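Succinylglutamate desuccinylase (Vibrio cholerae, PDB 2G9D) probably hydrolyses N-succinylglutamate to succinate and glutamate with one zinc ion per subunit, the last step of arginine degradation by the arginine succinyltransferase pathway. Local coordinates at residues A[10-24]-A[33-45]. Sequence-based numbering, arbitrary orientation.
Sequences FLFDSLDLDHPMVAQ and TLKLHQRGVLEVI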
ATOM      1  N   PHE A  10       2.846  18.014  -8.152  1.00 63.97           N
ATOM      2  CA  PHE A  10       1.777  17.502  -7.288  1.00 60.44           C
ATOM      3  C   PHE A  10       2.360  17.159  -5.926  1.00 60.50           C
ATOM      4  O   PHE A  10       1.716  17.366  -4.899  1.00 59.54           O
ATOM      5  CB  PHE A  10       1.157  16.246  -7.913  1.00 55.35           C
ATOM      6  CG  PHE A  10       0.237  15.483  -7.000  1.00 51.82           C
ATOM      7  CD1 PHE A  10       0.582  14.206  -6.548  1.00 51.71           C
ATOM      8  CD2 PHE A  10      -1.000  15.997  -6.650  1.00 50.78           C
ATOM      9  CE1 PHE A  10      -0.296  13.455  -5.767  1.00 48.58           C
ATOM     10  CE2 PHE A  10      -1.890  15.254  -5.869  1.00 49.98           C
ATOM     11  CZ  PHE A  10      -1.536  13.982  -5.429  1.00 48.52           C
ATOM     12  N   LEU A  11       3.593  16.648  -5.941  1.00 61.04           N
ATOM     13  CA  LEU A  11       4.291  16.240  -4.734  1.00 61.61           C
ATOM     14  C   LEU A  11       4.657  17.416  -3.849  1.00 63.42           C
ATOM     15  O   LEU A  11       4.339  17.413  -2.655  1.00 64.83           O
ATOM     16  CB  LEU A  11       5.552  15.458  -5.095  1.00 59.99           C
ATOM     17  CG  LEU A  11       6.265  14.663  -3.993  1.00 57.85           C
ATOM     18  CD1 LEU A  11       6.820  15.590  -2.939  1.00 57.96           C
ATOM     19  CD2 LEU A  11       5.295  13.695  -3.376  1.00 57.80           C
ATOM     20  N   PHE A  12       5.329  18.412  -4.421  1.00 65.03           N
ATOM     21  CA  PHE A  12       5.741  19.593  -3.656  1.00 65.92           C
ATOM     22  C   PHE A  12       4.645  20.647  -3.473  1.00 65.93           C
ATOM     23  O   PHE A  12       4.659  21.386  -2.488  1.00 65.65           O
ATOM     24  CB  PHE A  12       6.998  20.205  -4.278  1.00 65.60           C
ATOM     25  CG  PHE A  12       8.225  19.367  -4.070  1.00 68.37           C
ATOM     26  CD1 PHE A  12       8.873  19.351  -2.829  1.00 69.30           C
ATOM     27  CD2 PHE A  12       8.710  18.549  -5.087  1.00 68.43           C
ATOM     28  CE1 PHE A  12       9.992  18.520  -2.601  1.00 68.47           C
ATOM     29  CE2 PHE A  12       9.823  17.718  -4.869  1.00 68.75           C
ATOM     30  CZ  PHE A  12      10.465  17.707  -3.621  1.00 67.08           C
ATOM     31  N   ASP A  13       3.683  20.698  -4.394  1.00 65.66           N
ATOM     32  CA  ASP A  13       2.581  21.654  -4.286  1.00 65.53           C
ATOM     33  C   ASP A  13       1.623  21.136  -3.224  1.00 65.91           C
ATOM     34  O   ASP A  13       0.657  21.805  -2.856  1.00 65.02           O
ATOM     35  CB  ASP A  13       1.831  21.769  -5.606  1.00 66.18           C
ATOM     36  CG  ASP A  13       2.250  22.965  -6.418  1.00 65.31           C
ATOM     37  OD1 ASP A  13       1.695  23.126  -7.525  1.00 65.25           O
ATOM     38  OD2 ASP A  13       3.124  23.736  -5.962  1.00 64.20           O
ATOM     39  N   SER A  14       1.914  19.933  -2.738  1.00 66.93           N
ATOM     40  CA  SER A  14       1.117  19.301  -1.694  1.00 67.75           C
ATOM     41  C   SER A  14       1.860  19.373  -0.373  1.00 69.07           C
ATOM     42  O   SER A  14       1.250  19.401   0.678  1.00 69.66           O
ATOM     43  CB  SER A  14       0.809  17.854  -2.051  1.00 67.32           C
ATOM     44  OG  SER A  14      -0.051  17.779  -3.197  1.00 67.64           O
ATOM     45  N   LEU A  15       3.180  19.401  -0.459  1.00 71.14           N
ATOM     46  CA  LEU A  15       4.016  19.513   0.703  1.00 74.51           C
ATOM     47  C   LEU A  15       4.258  20.961   1.095  1.00 77.13           C
ATOM     48  O   LEU A  15       5.184  21.283   1.823  1.00 77.07           O
ATOM     49  CB  LEU A  15       5.357  18.809   0.461  1.00 73.70           C
ATOM     50  CG  LEU A  15       5.536  17.381   0.952  1.00 73.97           C
ATOM     51  CD1 LEU A  15       4.177  16.674   1.003  1.00 73.92           C
ATOM     52  CD2 LEU A  15       6.512  16.674   0.045  1.00 72.48           C
ATOM     53  N   ASP A  16       3.473  21.858   0.524  1.00 80.16           N
ATOM     54  CA  ASP A  16       3.664  23.283   0.812  1.00 82.83           C
ATOM     55  C   ASP A  16       2.564  23.777   1.752  1.00 83.96           C
ATOM     56  O   ASP A  16       1.427  24.038   1.314  1.00 84.62           O
ATOM     57  CB  ASP A  16       3.663  24.117  -0.482  1.00 83.39           C
ATOM     58  CG  ASP A  16       4.409  25.426  -0.326  1.00 83.25           C
ATOM     59  OD1 ASP A  16       3.929  26.309   0.424  1.00 83.20           O
ATOM     60  OD2 ASP A  16       5.470  25.562  -0.961  1.00 83.36           O
ATOM     61  N   LEU A  17       2.891  23.902   3.042  1.00 84.11           N
ATOM     62  CA  LEU A  17       1.900  24.354   4.031  1.00 84.87           C
ATOM     63  C   LEU A  17       1.416  25.803   3.837  1.00 84.63           C
ATOM     64  O   LEU A  17       0.231  26.055   3.594  1.00 83.76           O
ATOM     65  CB  LEU A  17       2.446  24.159   5.458  1.00 85.24           C
ATOM     66  CG  LEU A  17       2.584  22.704   5.939  1.00 85.82           C
ATOM     67  CD1 LEU A  17       3.545  21.936   5.024  1.00 86.20           C
ATOM     68  CD2 LEU A  17       3.074  22.687   7.374  1.00 84.80           C
ATOM     69  N   ASP A  18       2.342  26.747   3.942  1.00 84.49           N
ATOM     70  CA  ASP A  18       2.040  28.169   3.785  1.00 84.29           C
ATOM     71  C   ASP A  18       1.161  28.451   2.571  1.00 84.38           C
ATOM     72  O   ASP A  18       0.220  29.236   2.654  1.00 84.33           O
ATOM     73  CB  ASP A  18       3.344  28.940   3.658  1.00 84.58           C
ATOM     74  CG  ASP A  18       4.330  28.584   4.752  1.00 85.44           C
ATOM     75  OD1 ASP A  18       4.463  27.377   5.071  1.00 84.77           O
ATOM     76  OD2 ASP A  18       4.980  29.506   5.289  1.00 86.19           O
ATOM     77  N   HIS A  19       1.481  27.810   1.448  1.00 84.71           N
ATOM     78  CA  HIS A  19       0.733  27.975   0.207  1.00 84.78           C
ATOM     79  C   HIS A  19      -0.328  26.887   0.005  1.00 84.79           C
ATOM     80  O   HIS A  19      -0.005  25.706  -0.156  1.00 84.96           O
ATOM     81  CB  HIS A  19       1.694  27.982  -0.987  1.00 85.87           C
ATOM     82  CG  HIS A  19       2.216  29.341  -1.343  1.00 86.31           C
ATOM     83  ND1 HIS A  19       3.141  30.016  -0.574  1.00 86.72           N
ATOM     84  CD2 HIS A  19       1.928  30.157  -2.385  1.00 86.54           C
ATOM     85  CE1 HIS A  19       3.397  31.189  -1.125  1.00 87.23           C
ATOM     86  NE2 HIS A  19       2.674  31.300  -2.226  1.00 87.90           N
ATOM     87  N   PRO A  20      -1.613  27.278   0.015  1.00 84.42           N
ATOM     88  CA  PRO A  20      -2.744  26.370  -0.163  1.00 84.14           C
ATOM     89  C   PRO A  20      -3.134  26.255  -1.620  1.00 83.69           C
ATOM     90  O   PRO A  20      -3.419  27.254  -2.271  1.00 84.00           O
ATOM     91  CB  PRO A  20      -3.835  27.040   0.649  1.00 84.55           C
ATOM     92  CG  PRO A  20      -3.615  28.465   0.308  1.00 84.95           C
ATOM     93  CD  PRO A  20      -2.096  28.609   0.424  1.00 85.04           C
HETATM   94  N   MSE A  21      -3.144  25.031  -2.126  1.00 83.90           N
HETATM   95  CA  MSE A  21      -3.522  24.782  -3.506  1.00 84.18           C
HETATM   96  C   MSE A  21      -5.027  24.523  -3.545  1.00 82.75           C
HETATM   97  O   MSE A  21      -5.518  23.573  -2.944  1.00 82.89           O
HETATM   98  CB  MSE A  21      -2.761  23.569  -4.048  1.00 87.69           C
HETATM   99  CG  MSE A  21      -2.846  22.321  -3.164  1.00 90.96           C
HETATM  100 SE   MSE A  21      -1.955  20.715  -3.852  1.00 97.22          SE
HETATM  101  CE  MSE A  21      -3.378  20.035  -4.960  1.00 92.09           C
ATOM    102  N   VAL A  22      -5.762  25.382  -4.236  1.00 80.57           N
ATOM    103  CA  VAL A  22      -7.205  25.225  -4.327  1.00 78.42           C
ATOM    104  C   VAL A  22      -7.535  24.192  -5.377  1.00 76.77           C
ATOM    105  O   VAL A  22      -6.705  23.861  -6.214  1.00 76.89           O
ATOM    106  CB  VAL A  22      -7.898  26.536  -4.747  1.00 79.61           C
ATOM    107  CG1 VAL A  22      -7.625  27.631  -3.727  1.00 81.00           C
ATOM    108  CG2 VAL A  22      -7.412  26.959  -6.129  1.00 79.47           C
ATOM    109  N   ALA A  23      -8.761  23.691  -5.341  1.00 75.24           N
ATOM    110  CA  ALA A  23      -9.204  22.719  -6.331  1.00 73.34           C
ATOM    111  C   ALA A  23      -9.236  23.411  -7.689  1.00 71.71           C
ATOM    112  O   ALA A  23      -9.263  24.640  -7.761  1.00 70.67           O
ATOM    113  CB  ALA A  23     -10.599  22.212  -5.985  1.00 72.82           C
ATOM    114  N   GLN A  24      -9.228  22.615  -8.756  1.00 71.03           N
ATOM    115  CA  GLN A  24      -9.286  23.131 -10.118  1.00 69.75           C
ATOM    116  C   GLN A  24      -9.287  22.027 -11.153  1.00 68.75           C
ATOM    117  O   GLN A  24      -8.294  21.331 -11.332  1.00 69.38           O
ATOM    118  CB  GLN A  24      -8.124  24.082 -10.387  1.00 70.26           C
ATOM    119  CG  GLN A  24      -6.754  23.556 -10.050  1.00 69.56           C
ATOM    120  CD  GLN A  24      -5.722  24.659 -10.114  1.00 69.79           C
ATOM    121  OE1 GLN A  24      -5.648  25.394 -11.098  1.00 69.88           O
ATOM    122  NE2 GLN A  24      -4.921  24.787  -9.062  1.00 70.11           N
ATOM    123  N   THR A  33      -9.218  14.442 -18.398  1.00 70.00           N
ATOM    124  CA  THR A  33      -9.791  15.410 -17.458  1.00 69.83           C
ATOM    125  C   THR A  33      -9.220  15.257 -16.034  1.00 68.93           C
ATOM    126  O   THR A  33      -9.366  14.201 -15.411  1.00 69.82           O
ATOM    127  CB  THR A  33     -11.320  15.268 -17.412  1.00 69.44           C
ATOM    128  OG1 THR A  33     -11.792  15.581 -16.094  1.00 71.53           O
ATOM    129  CG2 THR A  33     -11.729  13.859 -17.779  1.00 68.75           C
ATOM    130  N   LEU A  34      -8.589  16.320 -15.526  1.00 66.86           N
ATOM    131  CA  LEU A  34      -7.963  16.309 -14.196  1.00 66.61           C
ATOM    132  C   LEU A  34      -8.651  17.106 -13.075  1.00 66.02           C
ATOM    133  O   LEU A  34      -8.268  18.250 -12.800  1.00 66.12           O
ATOM    134  CB  LEU A  34      -6.523  16.828 -14.285  1.00 66.23           C
ATOM    135  CG  LEU A  34      -5.531  16.237 -15.280  1.00 66.52           C
ATOM    136  CD1 LEU A  34      -4.177  16.890 -15.046  1.00 65.39           C
ATOM    137  CD2 LEU A  34      -5.445  14.722 -15.119  1.00 66.58           C
ATOM    138  N   LYS A  35      -9.623  16.510 -12.395  1.00 64.14           N
ATOM    139  CA  LYS A  35     -10.289  17.230 -11.323  1.00 63.23           C
ATOM    140  C   LYS A  35      -9.470  17.213 -10.034  1.00 62.74           C
ATOM    141  O   LYS A  35      -9.450  16.218  -9.313  1.00 63.53           O
ATOM    142  CB  LYS A  35     -11.681  16.643 -11.060  1.00 62.62           C
ATOM    143  CG  LYS A  35     -12.576  16.621 -12.288  1.00 62.63           C
ATOM    144  CD  LYS A  35     -14.009  16.306 -11.926  1.00 62.98           C
ATOM    145  CE  LYS A  35     -14.126  14.964 -11.216  1.00 64.50           C
ATOM    146  NZ  LYS A  35     -15.556  14.624 -10.925  1.00 63.92           N
ATOM    147  N   LEU A  36      -8.778  18.313  -9.754  1.00 62.19           N
ATOM    148  CA  LEU A  36      -7.996  18.425  -8.526  1.00 60.64           C
ATOM    149  C   LEU A  36      -9.001  18.748  -7.426  1.00 61.79           C
ATOM    150  O   LEU A  36      -9.852  19.627  -7.587  1.00 62.70           O
ATOM    151  CB  LEU A  36      -7.003  19.563  -8.624  1.00 57.60           C
ATOM    152  CG  LEU A  36      -5.742  19.286  -7.837  1.00 56.21           C
ATOM    153  CD1 LEU A  36      -4.963  18.179  -8.514  1.00 56.06           C
ATOM    154  CD2 LEU A  36      -4.909  20.527  -7.791  1.00 56.88           C
ATOM    155  N   HIS A  37      -8.917  18.055  -6.301  1.00 61.98           N
ATOM    156  CA  HIS A  37      -9.885  18.306  -5.246  1.00 60.22           C
ATOM    157  C   HIS A  37      -9.354  19.100  -4.063  1.00 59.06           C
ATOM    158  O   HIS A  37      -9.815  20.214  -3.795  1.00 60.15           O
ATOM    159  CB  HIS A  37     -10.451  16.978  -4.760  1.00 60.70           C
ATOM    160  CG  HIS A  37     -11.114  16.177  -5.832  1.00 59.51           C
ATOM    161  ND1 HIS A  37     -12.168  16.662  -6.572  1.00 59.19           N
ATOM    162  CD2 HIS A  37     -10.912  14.904  -6.247  1.00 60.10           C
ATOM    163  CE1 HIS A  37     -12.595  15.720  -7.394  1.00 60.66           C
ATOM    164  NE2 HIS A  37     -11.850  14.643  -7.216  1.00 61.76           N
ATOM    165  N   GLN A  38      -8.393  18.526  -3.349  1.00 55.37           N
ATOM    166  CA  GLN A  38      -7.828  19.198  -2.193  1.00 52.42           C
ATOM    167  C   GLN A  38      -6.375  18.815  -2.042  1.00 50.71           C
ATOM    168  O   GLN A  38      -5.889  17.935  -2.738  1.00 51.78           O
ATOM    169  CB  GLN A  38      -8.607  18.795  -0.952  1.00 52.63           C
ATOM    170  CG  GLN A  38      -8.569  17.305  -0.695  1.00 50.58           C
ATOM    171  CD  GLN A  38      -9.683  16.853   0.213  1.00 48.79           C
ATOM    172  OE1 GLN A  38     -10.852  16.884  -0.169  1.00 47.03           O
ATOM    173  NE2 GLN A  38      -9.330  16.436   1.428  1.00 48.31           N
ATOM    174  N   ARG A  39      -5.690  19.478  -1.126  1.00 48.38           N
ATOM    175  CA  ARG A  39      -4.286  19.214  -0.869  1.00 48.67           C
ATOM    176  C   ARG A  39      -3.956  17.703  -0.891  1.00 48.60           C
ATOM    177  O   ARG A  39      -4.401  16.941  -0.032  1.00 49.02           O
ATOM    178  CB  ARG A  39      -3.929  19.847   0.480  1.00 49.86           C
ATOM    179  CG  ARG A  39      -2.469  20.170   0.700  1.00 51.65           C
ATOM    180  CD  ARG A  39      -2.359  21.222   1.794  1.00 54.71           C
ATOM    181  NE  ARG A  39      -1.080  21.163   2.498  1.00 56.69           N
ATOM    182  CZ  ARG A  39       0.077  21.579   1.998  1.00 58.12           C
ATOM    183  NH1 ARG A  39       0.128  22.096   0.780  1.00 60.17           N
ATOM    184  NH2 ARG A  39       1.186  21.471   2.716  1.00 58.80           N
ATOM    185  N   GLY A  40      -3.200  17.273  -1.901  1.00 48.41           N
ATOM    186  CA  GLY A  40      -2.821  15.876  -2.006  1.00 48.00           C
ATOM    187  C   GLY A  40      -3.837  14.939  -2.626  1.00 48.26           C
ATOM    188  O   GLY A  40      -3.709  13.719  -2.504  1.00 47.88           O
ATOM    189  N   VAL A  41      -4.841  15.490  -3.292  1.00 48.70           N
ATOM    190  CA  VAL A  41      -5.855  14.660  -3.921  1.00 50.95           C
ATOM    191  C   VAL A  41      -6.152  15.054  -5.367  1.00 54.12           C
ATOM    192  O   VAL A  41      -6.785  16.088  -5.620  1.00 56.08           O
ATOM    193  CB  VAL A  41      -7.167  14.711  -3.149  1.00 49.23           C
ATOM    194  CG1 VAL A  41      -8.205  13.882  -3.871  1.00 49.11           C
ATOM    195  CG2 VAL A  41      -6.963  14.204  -1.748  1.00 48.26           C
ATOM    196  N   LEU A  42      -5.707  14.222  -6.310  1.00 55.18           N
ATOM    197  CA  LEU A  42      -5.927  14.452  -7.740  1.00 54.66           C
ATOM    198  C   LEU A  42      -6.732  13.304  -8.364  1.00 52.99           C
ATOM    199  O   LEU A  42      -6.462  12.143  -8.086  1.00 53.60           O
ATOM    200  CB  LEU A  42      -4.577  14.586  -8.461  1.00 57.41           C
ATOM    201  CG  LEU A  42      -4.584  14.646 -10.002  1.00 59.61           C
ATOM    202  CD1 LEU A  42      -5.408  15.837 -10.476  1.00 59.49           C
ATOM    203  CD2 LEU A  42      -3.154  14.747 -10.536  1.00 59.38           C
ATOM    204  N   GLU A  43      -7.727  13.626  -9.190  1.00 51.50           N
ATOM    205  CA  GLU A  43      -8.547  12.607  -9.860  1.00 48.88           C
ATOM    206  C   GLU A  43      -8.236  12.623 -11.357  1.00 48.85           C
ATOM    207  O   GLU A  43      -7.760  13.629 -11.876  1.00 48.81           O
ATOM    208  CB  GLU A  43     -10.035  12.878  -9.635  1.00 46.11           C
ATOM    209  CG  GLU A  43     -10.930  11.909 -10.376  1.00 47.95           C
ATOM    210  CD  GLU A  43     -12.354  11.846  -9.829  1.00 49.51           C
ATOM    211  OE1 GLU A  43     -13.186  11.110 -10.411  1.00 46.90           O
ATOM    212  OE2 GLU A  43     -12.641  12.525  -8.815  1.00 50.51           O
ATOM    213  N   VAL A  44      -8.477  11.512 -12.045  1.00 48.50           N
ATOM    214  CA  VAL A  44      -8.210  11.435 -13.481  1.00 47.76           C
ATOM    215  C   VAL A  44      -9.209  10.529 -14.207  1.00 48.70           C
ATOM    216  O   VAL A  44      -9.515   9.420 -13.757  1.00 45.99           O
ATOM    217  CB  VAL A  44      -6.766  10.922 -13.760  1.00 46.89           C
ATOM    218  CG1 VAL A  44      -6.464  10.954 -15.261  1.00 45.27           C
ATOM    219  CG2 VAL A  44      -5.769  11.775 -13.019  1.00 45.94           C
ATOM    220  N   ILE A  45      -9.717  11.005 -15.339  1.00 50.67           N
ATOM    221  CA  ILE A  45     -10.673  10.212 -16.100  1.00 53.40           C
ATOM    222  C   ILE A  45     -10.253   9.962 -17.559  1.00 56.88           C
ATOM    223  O   ILE A  45      -9.611  10.807 -18.198  1.00 56.72           O
ATOM    224  CB  ILE A  45     -12.072  10.854 -16.027  1.00 51.75           C
ATOM    225  CG1 ILE A  45     -12.388  11.173 -14.565  1.00 52.22           C
ATOM    226  CG2 ILE A  45     -13.135   9.892 -16.561  1.00 49.86           C
ATOM    227  CD1 ILE A  45     -13.741  11.790 -14.317  1.00 53.04           C
TER
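Q24 and L36 form an antiparallel hydrogen-bonded pair, their side chains on the same face of the sheet: Q24 N donates to L36 O at 3.3 Å (N-H...O angle 153°), and the weak return bond from L36 N to Q24 O spans 3.4 Å. On that face L36 CD2 meets the terminal methyl CE of selenomethionine M21, whose side chain crosses that of L36 at about a right angle. A bend at chi3 (-85°) turns this methyl toward L36, while SE lies 4.1 Å from R39 CA, beside the hairpin end. That end is a type II turn from Q38 to V41, with V41 N bonded to Q38 O at 2.7 Å and G40 at the third position, where its phi is positive. The hairpin of 33-38 and 41-44 links strand 24-27 on one flank to strand 90-94 on the other, at one side of the alpha/beta catalytic domain of the zinc exopeptidase clan. Next to the turn, F10 is carried toward the hairpin with CG anti to its backbone N (chi1 169°): CE2 packs on L42 CB at 3.8 Å, CZ approaches G40 O at 3.7 Å, and V41 N lies at the ring edge. L73 of helix 68-81 also touches F10, and I77 of that helix touches L42. S14 OG sits over one face of the F10 ring, near its rim. The extended R39 side chain carries its guanidinium between the backbone oxygens of S14 and D16, which lie over opposite faces; several separations are too short, so its hydrogen bonding remains doubtful. Within the hairpin, H37 NE2 donates in its ring plane to the anti lone pair of E43 OE2 (2.8 Å), and E43 OE1 forms a salt bridge with R90.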